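Local coordinates for DNA repair protein RecO (PDB 1U5K) that is probably involved in DNA repair and recombination through the RecF pathway and binds a zinc ion, at residues A154-P159 and S174-L179; N7-V12 and V75-L80; K220-T223 and V229-W232; Y89-L94 and P127-V132. All coordinates share one frame; numbering follows the deposited sequence.

Overall arrangement
The four contacts run from an N-terminal OB-fold through a helical core to a zinc site. Contact 2 joins two strands of the OB-fold, while contacts 1, 3 and 4 all belong to the C-terminal part of the chain. Contacts 3 and 4 lie nearest the middle, their centres about 18 Å apart, and they touch where Trp-232 O meets Leu-94 CD1 at 3.7 Å. Contact 1 holds two of the four zinc ligands at one extremity, its centre about 23 Å from that of contact 3. Contact 2 lies on the opposite side of the chain's centre, about 46 Å from contact 1 between centres, and its nearest atoms come within about 7 Å of contact 4.

Contact 1: residues A154-P159 and S174-L179; sequences ARCGAP and SKCAAL. With ZN (zinc ion), chain C.
Cys-156 and Cys-176 are joined through the zinc ion, which Cys-156 SG binds at 2.3 Å and Cys-176 SG at 2.4 Å. Their sulfurs stand 3.9 Å apart, as neighbouring ligands of one metal; Cys-153 and Cys-173 complete the four-sulfur shell. The sulfur lies between the backbone N and the carbonyl carbon in Cys-156 (chi1 75°) and beside the backbone N in Cys-176 (chi1 -69°), torsions that turn both inward to the metal.

Hydrogen bonds to sulfur form a second layer. Arg-155 NH1 donates to Cys-176 SG over 3.4 Å with an N-H...S angle of 155°, and the sulfur sits at the edge of the guanidinium, in its plane. Within 154-159, Ala-158 N donates a hydrogen bond to Cys-156 SG, 3.5 Å away. Such donors would be expected to temper the negative charge on zinc-bound thiolates.

The remaining touches are van der Waals. The extended Arg-155 chain runs alongside Cys-176 SG, with CG 3.8 Å from that sulfur, before its end turns NH1 toward it.

Each loop supplies a CxxC pair, Cys-153 with Cys-156 and Cys-173 with Cys-176, the four-cysteine zinc site typical of a zinc ribbon.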
loop_
_atom_site.group_PDB
_atom_site.type_symbol
_atom_site.label_atom_id
_atom_site.label_comp_id
_atom_site.label_asym_id
_atom_site.label_seq_id
_atom_site.Cartn_x
_atom_site.Cartn_y
_atom_site.Cartn_z
ATOM N N ALA A 154 -19.426 17.146 14.764
ATOM C CA ALA A 154 -19.645 15.721 14.576
ATOM C C ALA A 154 -20.002 15.034 15.895
ATOM O O ALA A 154 -20.533 13.931 15.887
ATOM C CB ALA A 154 -18.400 15.084 13.987
ATOM N N ARG A 155 -19.733 15.670 17.033
ATOM C CA ARG A 155 -20.044 15.043 18.314
ATOM C C ARG A 155 -21.363 15.543 18.905
ATOM O O ARG A 155 -22.265 14.746 19.134
ATOM C CB ARG A 155 -18.874 15.243 19.276
ATOM C CG ARG A 155 -19.072 14.718 20.682
ATOM C CD ARG A 155 -17.792 14.577 21.464
ATOM N NE ARG A 155 -17.895 14.030 22.819
ATOM C CZ ARG A 155 -18.039 14.761 23.928
ATOM N NH1 ARG A 155 -18.210 16.063 23.845
ATOM N NH2 ARG A 155 -18.012 14.203 25.131
ATOM N N CYS A 156 -21.486 16.838 19.178
ATOM C CA CYS A 156 -22.665 17.379 19.842
ATOM C C CYS A 156 -23.686 18.045 18.923
ATOM O O CYS A 156 -24.789 18.364 19.360
ATOM C CB CYS A 156 -22.247 18.402 20.886
ATOM S SG CYS A 156 -21.730 19.998 20.232
ATOM N N GLY A 157 -23.300 18.356 17.692
ATOM C CA GLY A 157 -24.217 18.906 16.722
ATOM C C GLY A 157 -24.238 20.417 16.618
ATOM O O GLY A 157 -25.004 20.912 15.800
ATOM N N ALA A 158 -23.453 21.120 17.423
ATOM C CA ALA A 158 -23.364 22.579 17.372
ATOM C C ALA A 158 -23.009 23.128 15.993
ATOM O O ALA A 158 -22.172 22.587 15.266
ATOM C CB ALA A 158 -22.394 23.140 18.388
ATOM N N PRO A 159 -23.700 24.195 15.614
ATOM C CA PRO A 159 -23.531 24.782 14.282
ATOM C C PRO A 159 -22.148 25.371 14.041
ATOM O O PRO A 159 -21.512 25.918 14.938
ATOM C CB PRO A 159 -24.662 25.814 14.170
ATOM C CG PRO A 159 -25.363 25.813 15.463
ATOM C CD PRO A 159 -24.774 24.807 16.414
ATOM N N SER A 174 -15.644 24.124 19.419
ATOM C CA SER A 174 -14.625 24.528 20.383
ATOM C C SER A 174 -14.779 23.783 21.708
ATOM O O SER A 174 -13.789 23.515 22.378
ATOM C CB SER A 174 -14.624 26.050 20.583
ATOM O OG SER A 174 -15.788 26.473 21.287
ATOM N N LYS A 175 -15.990 23.355 22.048
ATOM C CA LYS A 175 -16.209 22.640 23.289
ATOM C C LYS A 175 -15.856 21.159 23.204
ATOM O O LYS A 175 -15.387 20.602 24.185
ATOM C CB LYS A 175 -17.656 22.813 23.761
ATOM C CG LYS A 175 -18.082 24.239 24.078
ATOM C CD LYS A 175 -17.505 24.857 25.340
ATOM C CE LYS A 175 -18.236 26.161 25.735
ATOM N NZ LYS A 175 -19.313 25.948 26.784
ATOM N N CYS A 176 -16.009 20.524 22.048
ATOM C CA CYS A 176 -15.728 19.103 21.898
ATOM C C CYS A 176 -14.272 18.866 21.507
ATOM O O CYS A 176 -13.747 17.784 21.693
ATOM C CB CYS A 176 -16.686 18.502 20.872
ATOM S SG CYS A 176 -18.402 18.414 21.428
ATOM N N ALA A 177 -13.592 19.906 21.042
ATOM C CA ALA A 177 -12.263 19.802 20.467
ATOM C C ALA A 177 -11.163 19.955 21.522
ATOM O O ALA A 177 -11.313 20.662 22.512
ATOM C CB ALA A 177 -12.101 20.850 19.395
ATOM N N ALA A 178 -10.064 19.242 21.318
ATOM C CA ALA A 178 -8.874 19.386 22.141
ATOM C C ALA A 178 -7.739 20.014 21.335
ATOM O O ALA A 178 -6.648 20.185 21.869
ATOM C CB ALA A 178 -8.443 18.018 22.649
ATOM N N LEU A 179 -7.959 20.282 20.052
ATOM C CA LEU A 179 -6.979 20.953 19.207
ATOM C C LEU A 179 -7.432 22.353 18.807
ATOM O O LEU A 179 -8.628 22.635 18.802
ATOM C CB LEU A 179 -6.733 20.117 17.950
ATOM C CG LEU A 179 -6.128 18.734 18.178
ATOM C CD1 LEU A 179 -6.116 17.978 16.846
ATOM C CD2 LEU A 179 -4.735 18.901 18.749
HETATM ZN ZN ZN C . -19.474 19.892 19.862
#

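Contact 2: residues N7-V12 and V75-L80; sequences NRSGIV and VLEGAL
Ser-9 and Glu-77 meet by their side chains alone, bridging two strands of the N-terminal OB-fold, the small five-stranded barrel that opens RecO. Strands 5-17 and 69-78 are not neighbours in the sheet: strand 55-61 pairs with both. The closest CA atoms, those of Ser-9 and Glu-77, are accordingly 8.5 Å apart, and the side chains reach across the strand between them. A classic beta bulge interrupts strand 69-78 at Glu-77 and Gly-78, two residues set against the single His-55 of strand 55-61.

Followed outward, the Glu-77 side chain leaves its backbone toward 7-12. CB carries CG beside the backbone N (chi1 -65°), and from there the chain runs extended, which takes the carboxylate across to the other strand. CB and CG have no close partner in 7-12. The carboxyl carbon CD comes to 3.6 Å from Ser-9 OG. Of the two oxygens, OE1 does the binding: it accepts the Ser-9 hydroxyl and also lies 3.8 Å from Ser-9 CB. OE2 is turned aside, 3.9 Å from Ser-9 OG.

The serine answers with OG anti to its own backbone N (chi1 -173°). This oxygen also hydrogen-bonds His-55 NE2, so one small hydroxyl links strands 5-17, 55-61 and 69-78 at the protein surface. The imidazole and carboxylate thus share a single partner.

Ser-9 OG donates to Glu-77 OE1 over a short 2.6 Å, meeting that oxygen on its syn side, 22° out of the carboxylate plane.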
loop_
_atom_site.group_PDB
_atom_site.type_symbol
_atom_site.label_atom_id
_atom_site.label_comp_id
_atom_site.label_asym_id
_atom_site.label_seq_id
_atom_site.Cartn_x
_atom_site.Cartn_y
_atom_site.Cartn_z
ATOM N N ASN A 7 -17.793 -2.278 -26.908
ATOM C CA ASN A 7 -16.826 -1.200 -27.000
ATOM C C ASN A 7 -16.898 -0.361 -25.725
ATOM O O ASN A 7 -17.982 -0.085 -25.200
ATOM C CB ASN A 7 -17.099 -0.350 -28.241
ATOM C CG ASN A 7 -16.824 -1.104 -29.533
ATOM O OD1 ASN A 7 -15.790 -1.749 -29.697
ATOM N ND2 ASN A 7 -17.754 -1.011 -30.471
ATOM N N ARG A 8 -15.722 -0.040 -25.195
ATOM C CA ARG A 8 -15.592 0.767 -23.993
ATOM C C ARG A 8 -14.467 1.771 -24.191
ATOM O O ARG A 8 -13.602 1.592 -25.043
ATOM C CB ARG A 8 -15.330 -0.139 -22.793
ATOM C CG ARG A 8 -16.561 -0.923 -22.371
ATOM C CD ARG A 8 -17.449 -0.084 -21.461
ATOM N NE ARG A 8 -17.787 -1.051 -20.443
ATOM C CZ ARG A 8 -17.650 -0.964 -19.142
ATOM N NH1 ARG A 8 -17.297 0.128 -18.477
ATOM N NH2 ARG A 8 -17.963 -2.078 -18.508
ATOM N N SER A 9 -14.471 2.827 -23.385
ATOM C CA SER A 9 -13.503 3.907 -23.523
ATOM C C SER A 9 -13.229 4.526 -22.149
ATOM O O SER A 9 -14.141 4.880 -21.403
ATOM C CB SER A 9 -14.041 4.969 -24.486
ATOM O OG SER A 9 -13.051 5.945 -24.768
ATOM N N GLY A 10 -11.961 4.599 -21.772
ATOM C CA GLY A 10 -11.623 5.228 -20.513
ATOM C C GLY A 10 -10.130 5.255 -20.300
ATOM O O GLY A 10 -9.353 4.988 -21.212
ATOM N N ILE A 11 -9.775 5.545 -19.054
ATOM C CA ILE A 11 -8.420 5.837 -18.645
ATOM C C ILE A 11 -7.857 4.695 -17.809
ATOM O O ILE A 11 -8.450 4.291 -16.810
ATOM C CB ILE A 11 -8.451 7.139 -17.824
ATOM C CG1 ILE A 11 -8.877 8.292 -18.741
ATOM C CG2 ILE A 11 -7.036 7.414 -17.349
ATOM C CD1 ILE A 11 -9.176 9.570 -18.046
ATOM N N VAL A 12 -6.659 4.277 -18.192
ATOM C CA VAL A 12 -5.931 3.207 -17.535
ATOM C C VAL A 12 -5.424 3.760 -16.221
ATOM O O VAL A 12 -4.701 4.747 -16.210
ATOM C CB VAL A 12 -4.719 2.746 -18.363
ATOM C CG1 VAL A 12 -3.949 1.646 -17.668
ATOM C CG2 VAL A 12 -5.157 2.272 -19.706
ATOM N N VAL A 75 -7.153 1.054 -28.850
ATOM C CA VAL A 75 -6.781 2.200 -29.669
ATOM C C VAL A 75 -6.530 3.389 -28.741
ATOM O O VAL A 75 -7.383 3.743 -27.926
ATOM C CB VAL A 75 -7.932 2.486 -30.657
ATOM C CG1 VAL A 75 -7.889 3.912 -31.185
ATOM C CG2 VAL A 75 -7.869 1.479 -31.804
ATOM N N LEU A 76 -5.361 4.007 -28.858
ATOM C CA LEU A 76 -5.044 5.189 -28.075
ATOM C C LEU A 76 -5.856 6.410 -28.524
ATOM O O LEU A 76 -5.792 6.829 -29.678
ATOM C CB LEU A 76 -3.535 5.425 -28.109
ATOM C CG LEU A 76 -3.015 6.622 -27.318
ATOM C CD1 LEU A 76 -3.180 6.340 -25.833
ATOM C CD2 LEU A 76 -1.557 6.866 -27.684
ATOM N N GLU A 77 -6.649 6.970 -27.616
ATOM C CA GLU A 77 -7.510 8.111 -27.906
ATOM C C GLU A 77 -7.002 9.444 -27.362
ATOM O O GLU A 77 -7.432 10.507 -27.788
ATOM C CB GLU A 77 -8.922 7.855 -27.382
ATOM C CG GLU A 77 -9.551 6.692 -28.130
ATOM C CD GLU A 77 -10.935 6.292 -27.662
ATOM O OE1 GLU A 77 -11.434 6.785 -26.629
ATOM O OE2 GLU A 77 -11.533 5.451 -28.363
ATOM N N GLY A 78 -6.070 9.391 -26.422
ATOM C CA GLY A 78 -5.672 10.571 -25.681
ATOM C C GLY A 78 -4.512 10.200 -24.782
ATOM O O GLY A 78 -4.518 9.159 -24.122
ATOM N N ALA A 79 -3.489 11.044 -24.815
ATOM C CA ALA A 79 -2.360 10.924 -23.911
ATOM C C ALA A 79 -1.974 12.302 -23.390
ATOM O O ALA A 79 -2.331 13.314 -23.989
ATOM C CB ALA A 79 -1.194 10.235 -24.601
ATOM N N LEU A 80 -1.259 12.317 -22.272
ATOM C CA LEU A 80 -0.755 13.525 -21.631
ATOM C C LEU A 80 0.734 13.290 -21.367
ATOM O O LEU A 80 1.114 12.815 -20.292
ATOM C CB LEU A 80 -1.543 13.807 -20.348
ATOM C CG LEU A 80 -3.050 14.039 -20.462
ATOM C CD1 LEU A 80 -3.835 13.683 -19.187
ATOM C CD2 LEU A 80 -3.357 15.489 -20.818
#

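Contact 3: residues K220-T223 and V229-W232; sequences KFVT and VHSW
Val-222 sets one methyl group, CG1, against two aromatic side chains of 229-232. CG1 is 3.6 Å from His-230 CE1 and 4.0 Å from Trp-232 CZ2, and it approaches both rings obliquely. The torsion behind this puts CG1 opposite the backbone N (chi1 169°), aiming it from helix 211-225 into the angle between the rings.

The His-230 imidazole leans on the helix. One face of the ring lies under the backbone around Val-222 and Thr-223, with Thr-223 CA 3.8 Å from His-230 CD2. The Thr-223 side chain passes the histidine in the opposite direction, its OG1 3.8 Å from His-230 CG. That is a packing contact, since the hydroxyl is hydrogen-bonded to Glu-219 O one turn earlier in the helix.

Trp-232 places its indole between its own backbone N and carbonyl carbon (chi1 65°), which swings NE1 back to His-230. NE1 donates to ND1 of that histidine over 2.9 Å, nearly in the indole plane but tilted 18° from the imidazole plane. The indole also packs on helix 86-102, where it meets Phe-98 edge-to-face.

With ND1 accepting from the indole and NE2 hydrogen-bonded to Val-226 O, the buried imidazole has both nitrogens engaged, consistent with a neutral ring protonated on NE2 that joins the helix end to the following loop.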
loop_
_atom_site.group_PDB
_atom_site.type_symbol
_atom_site.label_atom_id
_atom_site.label_comp_id
_atom_site.label_asym_id
_atom_site.label_seq_id
_atom_site.Cartn_x
_atom_site.Cartn_y
_atom_site.Cartn_z
ATOM N N LYS A 220 -8.336 10.801 6.954
ATOM C CA LYS A 220 -9.126 10.344 8.082
ATOM C C LYS A 220 -10.580 10.120 7.666
ATOM O O LYS A 220 -11.167 9.069 7.926
ATOM C CB LYS A 220 -9.073 11.377 9.218
ATOM C CG LYS A 220 -9.751 10.965 10.518
ATOM C CD LYS A 220 -9.386 9.577 11.010
ATOM C CE LYS A 220 -7.993 9.397 11.575
ATOM N NZ LYS A 220 -7.964 8.064 12.266
ATOM N N PHE A 221 -11.162 11.127 7.028
ATOM C CA PHE A 221 -12.539 11.043 6.575
ATOM C C PHE A 221 -12.769 9.842 5.663
ATOM O O PHE A 221 -13.703 9.078 5.905
ATOM C CB PHE A 221 -12.941 12.343 5.869
ATOM C CG PHE A 221 -14.358 12.363 5.380
ATOM C CD1 PHE A 221 -15.416 12.471 6.260
ATOM C CD2 PHE A 221 -14.642 12.235 4.042
ATOM C CE1 PHE A 221 -16.726 12.519 5.807
ATOM C CE2 PHE A 221 -15.953 12.258 3.585
ATOM C CZ PHE A 221 -16.988 12.401 4.474
ATOM N N VAL A 222 -11.948 9.678 4.628
ATOM C CA VAL A 222 -12.157 8.618 3.647
ATOM C C VAL A 222 -12.011 7.227 4.283
ATOM O O VAL A 222 -12.804 6.328 4.027
ATOM C CB VAL A 222 -11.296 8.799 2.378
ATOM C CG1 VAL A 222 -11.345 7.557 1.510
ATOM C CG2 VAL A 222 -11.744 10.012 1.571
ATOM N N THR A 223 -10.990 7.056 5.107
ATOM C CA THR A 223 -10.690 5.818 5.798
ATOM C C THR A 223 -11.791 5.490 6.801
ATOM O O THR A 223 -12.118 4.325 6.938
ATOM C CB THR A 223 -9.322 5.927 6.502
ATOM O OG1 THR A 223 -8.280 5.951 5.509
ATOM C CG2 THR A 223 -9.004 4.619 7.220
ATOM N N VAL A 229 -8.297 -0.830 2.340
ATOM C CA VAL A 229 -6.932 -0.698 2.836
ATOM C C VAL A 229 -6.430 0.731 2.663
ATOM O O VAL A 229 -5.504 1.170 3.332
ATOM C CB VAL A 229 -5.982 -1.634 2.060
ATOM C CG1 VAL A 229 -6.485 -3.072 2.190
ATOM C CG2 VAL A 229 -5.803 -1.181 0.576
ATOM N N HIS A 230 -6.988 1.453 1.700
ATOM C CA HIS A 230 -6.573 2.838 1.486
ATOM C C HIS A 230 -5.051 2.961 1.345
ATOM O O HIS A 230 -4.383 3.814 1.935
ATOM C CB HIS A 230 -7.206 3.732 2.558
ATOM C CG HIS A 230 -8.704 3.745 2.481
ATOM N ND1 HIS A 230 -9.380 4.236 1.390
ATOM C CD2 HIS A 230 -9.643 3.205 3.293
ATOM C CE1 HIS A 230 -10.673 4.020 1.538
ATOM N NE2 HIS A 230 -10.859 3.412 2.693
ATOM N N SER A 231 -4.526 2.097 0.483
ATOM C CA SER A 231 -3.141 2.149 0.022
ATOM C C SER A 231 -2.782 3.417 -0.755
ATOM O O SER A 231 -1.626 3.780 -0.961
ATOM C CB SER A 231 -2.834 0.877 -0.768
ATOM O OG SER A 231 -3.652 0.718 -1.913
ATOM N N TRP A 232 -3.783 4.105 -1.271
ATOM C CA TRP A 232 -3.562 5.376 -1.940
ATOM C C TRP A 232 -2.895 6.395 -1.040
ATOM O O TRP A 232 -2.283 7.346 -1.517
ATOM C CB TRP A 232 -4.890 5.926 -2.460
ATOM C CG TRP A 232 -5.877 6.281 -1.409
ATOM C CD1 TRP A 232 -6.855 5.477 -0.925
ATOM C CD2 TRP A 232 -5.997 7.533 -0.721
ATOM N NE1 TRP A 232 -7.555 6.131 0.056
ATOM C CE2 TRP A 232 -7.061 7.404 0.189
ATOM C CE3 TRP A 232 -5.320 8.751 -0.778
ATOM C CZ2 TRP A 232 -7.475 8.454 1.015
ATOM C CZ3 TRP A 232 -5.726 9.797 0.056
ATOM C CH2 TRP A 232 -6.777 9.630 0.958
#

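Contact 4: residues Y89-L94 and P127-V132; sequences YAFAHL and PDPEWV
Phe-91 and Glu-130 mark the closest backbone approach, 6.6 Å between their CA atoms. Segment 89-94 is regular helix within 86-102, whereas 127-132 enters helix 129-141 at its first turn. Asp-128 takes the N-cap position there: its OD1 accepts a weak bond from Trp-131 N, 3.3 Å long.

The Phe-91 ring is laid flat against that first turn. With CG anti to the carbonyl carbon (chi1 -74°), the ring leaves its helix toward 127-132 and turns one face to the backbone of Pro-129 and Glu-130. Glu-130 CA stands 3.7 Å from the ring centroid, 16° off the normal, a CH-pi contact over the face. Toward the ring's far end, Phe-91 CZ comes within 3.4 Å of Glu-130 CB, and near its base Phe-91 CD1 meets Pro-129 CB at 4.0 Å.

These helices belong to the helical bundle of the C-terminal region of RecO, where helix 110-125 lies in the chain between the two and adds Val-123 against Phe-91.

Glu-130 continues past the aromatic ring with CG anti to the backbone N (chi1 -177°) and the chain extended beyond it, CG still 3.6 Å from Phe-91 CZ. Its carboxylate then leads away to helix 211-225: OE2 takes a hydrogen bond from Trp-215 NE1 and OE1 a salt bridge from Arg-211, whose guanidinium also pairs with Asp-128 OD2.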
loop_
_atom_site.group_PDB
_atom_site.type_symbol
_atom_site.label_atom_id
_atom_site.label_comp_id
_atom_site.label_asym_id
_atom_site.label_seq_id
_atom_site.Cartn_x
_atom_site.Cartn_y
_atom_site.Cartn_z
ATOM N N TYR A 89 3.505 13.008 -12.608
ATOM C CA TYR A 89 3.225 11.588 -12.516
ATOM C C TYR A 89 2.708 11.220 -11.127
ATOM O O TYR A 89 1.712 10.513 -11.016
ATOM C CB TYR A 89 4.459 10.758 -12.867
ATOM C CG TYR A 89 4.194 9.289 -13.012
ATOM C CD1 TYR A 89 4.071 8.708 -14.266
ATOM C CD2 TYR A 89 4.129 8.455 -11.890
ATOM C CE1 TYR A 89 3.856 7.352 -14.403
ATOM C CE2 TYR A 89 3.924 7.091 -12.015
ATOM C CZ TYR A 89 3.804 6.550 -13.286
ATOM O OH TYR A 89 3.581 5.200 -13.471
ATOM N N ALA A 90 3.361 11.730 -10.092
ATOM C CA ALA A 90 3.044 11.417 -8.706
ATOM C C ALA A 90 1.617 11.805 -8.355
ATOM O O ALA A 90 0.938 11.043 -7.682
ATOM C CB ALA A 90 4.051 12.065 -7.746
ATOM N N PHE A 91 1.162 12.970 -8.810
ATOM C CA PHE A 91 -0.191 13.437 -8.554
ATOM C C PHE A 91 -1.234 12.723 -9.417
ATOM O O PHE A 91 -2.311 12.430 -8.899
ATOM C CB PHE A 91 -0.276 14.969 -8.589
ATOM C CG PHE A 91 0.328 15.621 -7.374
ATOM C CD1 PHE A 91 1.482 16.385 -7.467
ATOM C CD2 PHE A 91 -0.229 15.422 -6.112
ATOM C CE1 PHE A 91 2.086 16.915 -6.321
ATOM C CE2 PHE A 91 0.345 15.989 -4.983
ATOM C CZ PHE A 91 1.523 16.729 -5.071
ATOM N N ALA A 92 -0.932 12.412 -10.680
ATOM C CA ALA A 92 -1.787 11.578 -11.516
ATOM C C ALA A 92 -2.008 10.233 -10.825
ATOM O O ALA A 92 -3.121 9.721 -10.777
ATOM C CB ALA A 92 -1.197 11.360 -12.933
ATOM N N HIS A 93 -0.932 9.663 -10.298
ATOM C CA HIS A 93 -0.954 8.359 -9.647
ATOM C C HIS A 93 -1.800 8.378 -8.371
ATOM O O HIS A 93 -2.588 7.469 -8.138
ATOM C CB HIS A 93 0.486 7.997 -9.370
ATOM C CG HIS A 93 0.745 6.572 -8.999
ATOM N ND1 HIS A 93 -0.056 5.526 -9.400
ATOM C CD2 HIS A 93 1.773 6.019 -8.314
ATOM C CE1 HIS A 93 0.457 4.391 -8.961
ATOM N NE2 HIS A 93 1.547 4.666 -8.272
ATOM N N LEU A 94 -1.666 9.431 -7.576
ATOM C CA LEU A 94 -2.539 9.656 -6.439
ATOM C C LEU A 94 -4.013 9.710 -6.852
ATOM O O LEU A 94 -4.834 9.036 -6.238
ATOM C CB LEU A 94 -2.113 10.896 -5.663
ATOM C CG LEU A 94 -2.997 11.406 -4.530
ATOM C CD1 LEU A 94 -3.226 10.325 -3.496
ATOM C CD2 LEU A 94 -2.321 12.606 -3.905
ATOM N N PRO A 127 0.161 24.902 -13.214
ATOM C CA PRO A 127 1.374 25.197 -12.444
ATOM C C PRO A 127 1.499 24.516 -11.072
ATOM O O PRO A 127 2.629 24.262 -10.681
ATOM C CB PRO A 127 1.357 26.726 -12.278
ATOM C CG PRO A 127 0.234 27.278 -13.087
ATOM C CD PRO A 127 -0.477 26.128 -13.719
ATOM N N ASP A 128 0.399 24.204 -10.394
ATOM C CA ASP A 128 0.392 23.696 -9.030
ATOM C C ASP A 128 -0.419 22.384 -9.000
ATOM O O ASP A 128 -1.605 22.364 -8.658
ATOM C CB ASP A 128 -0.226 24.780 -8.152
ATOM C CG ASP A 128 -0.086 24.505 -6.676
ATOM O OD1 ASP A 128 0.269 23.378 -6.266
ATOM O OD2 ASP A 128 -0.346 25.411 -5.861
ATOM N N PRO A 129 0.198 21.293 -9.436
ATOM C CA PRO A 129 -0.528 20.021 -9.488
ATOM C C PRO A 129 -0.954 19.506 -8.118
ATOM O O PRO A 129 -2.022 18.901 -8.096
ATOM C CB PRO A 129 0.407 19.086 -10.250
ATOM C CG PRO A 129 1.715 19.665 -10.049
ATOM C CD PRO A 129 1.552 21.171 -10.013
ATOM N N GLU A 130 -0.238 19.799 -7.035
ATOM C CA GLU A 130 -0.711 19.414 -5.710
ATOM C C GLU A 130 -2.089 20.024 -5.466
ATOM O O GLU A 130 -2.988 19.351 -4.948
ATOM C CB GLU A 130 0.238 19.816 -4.577
ATOM C CG GLU A 130 -0.284 19.311 -3.238
ATOM C CD GLU A 130 0.450 19.833 -2.026
ATOM O OE1 GLU A 130 1.134 20.853 -2.200
ATOM O OE2 GLU A 130 0.384 19.245 -0.919
ATOM N N TRP A 131 -2.253 21.290 -5.848
ATOM C CA TRP A 131 -3.496 22.002 -5.596
ATOM C C TRP A 131 -4.624 21.418 -6.452
ATOM O O TRP A 131 -5.769 21.304 -6.001
ATOM C CB TRP A 131 -3.388 23.522 -5.783
ATOM C CG TRP A 131 -4.634 24.221 -5.357
ATOM C CD1 TRP A 131 -5.456 24.962 -6.141
ATOM C CD2 TRP A 131 -5.223 24.221 -4.053
ATOM N NE1 TRP A 131 -6.530 25.407 -5.412
ATOM C CE2 TRP A 131 -6.406 24.981 -4.121
ATOM C CE3 TRP A 131 -4.869 23.653 -2.821
ATOM C CZ2 TRP A 131 -7.244 25.180 -3.020
ATOM C CZ3 TRP A 131 -5.710 23.813 -1.753
ATOM C CH2 TRP A 131 -6.866 24.603 -1.845
ATOM N N VAL A 132 -4.314 21.064 -7.693
ATOM C CA VAL A 132 -5.303 20.382 -8.529
ATOM C C VAL A 132 -5.782 19.120 -7.803
ATOM O O VAL A 132 -6.982 18.862 -7.701
ATOM C CB VAL A 132 -4.749 20.051 -9.923
ATOM C CG1 VAL A 132 -5.755 19.324 -10.792
ATOM C CG2 VAL A 132 -4.326 21.325 -10.668
#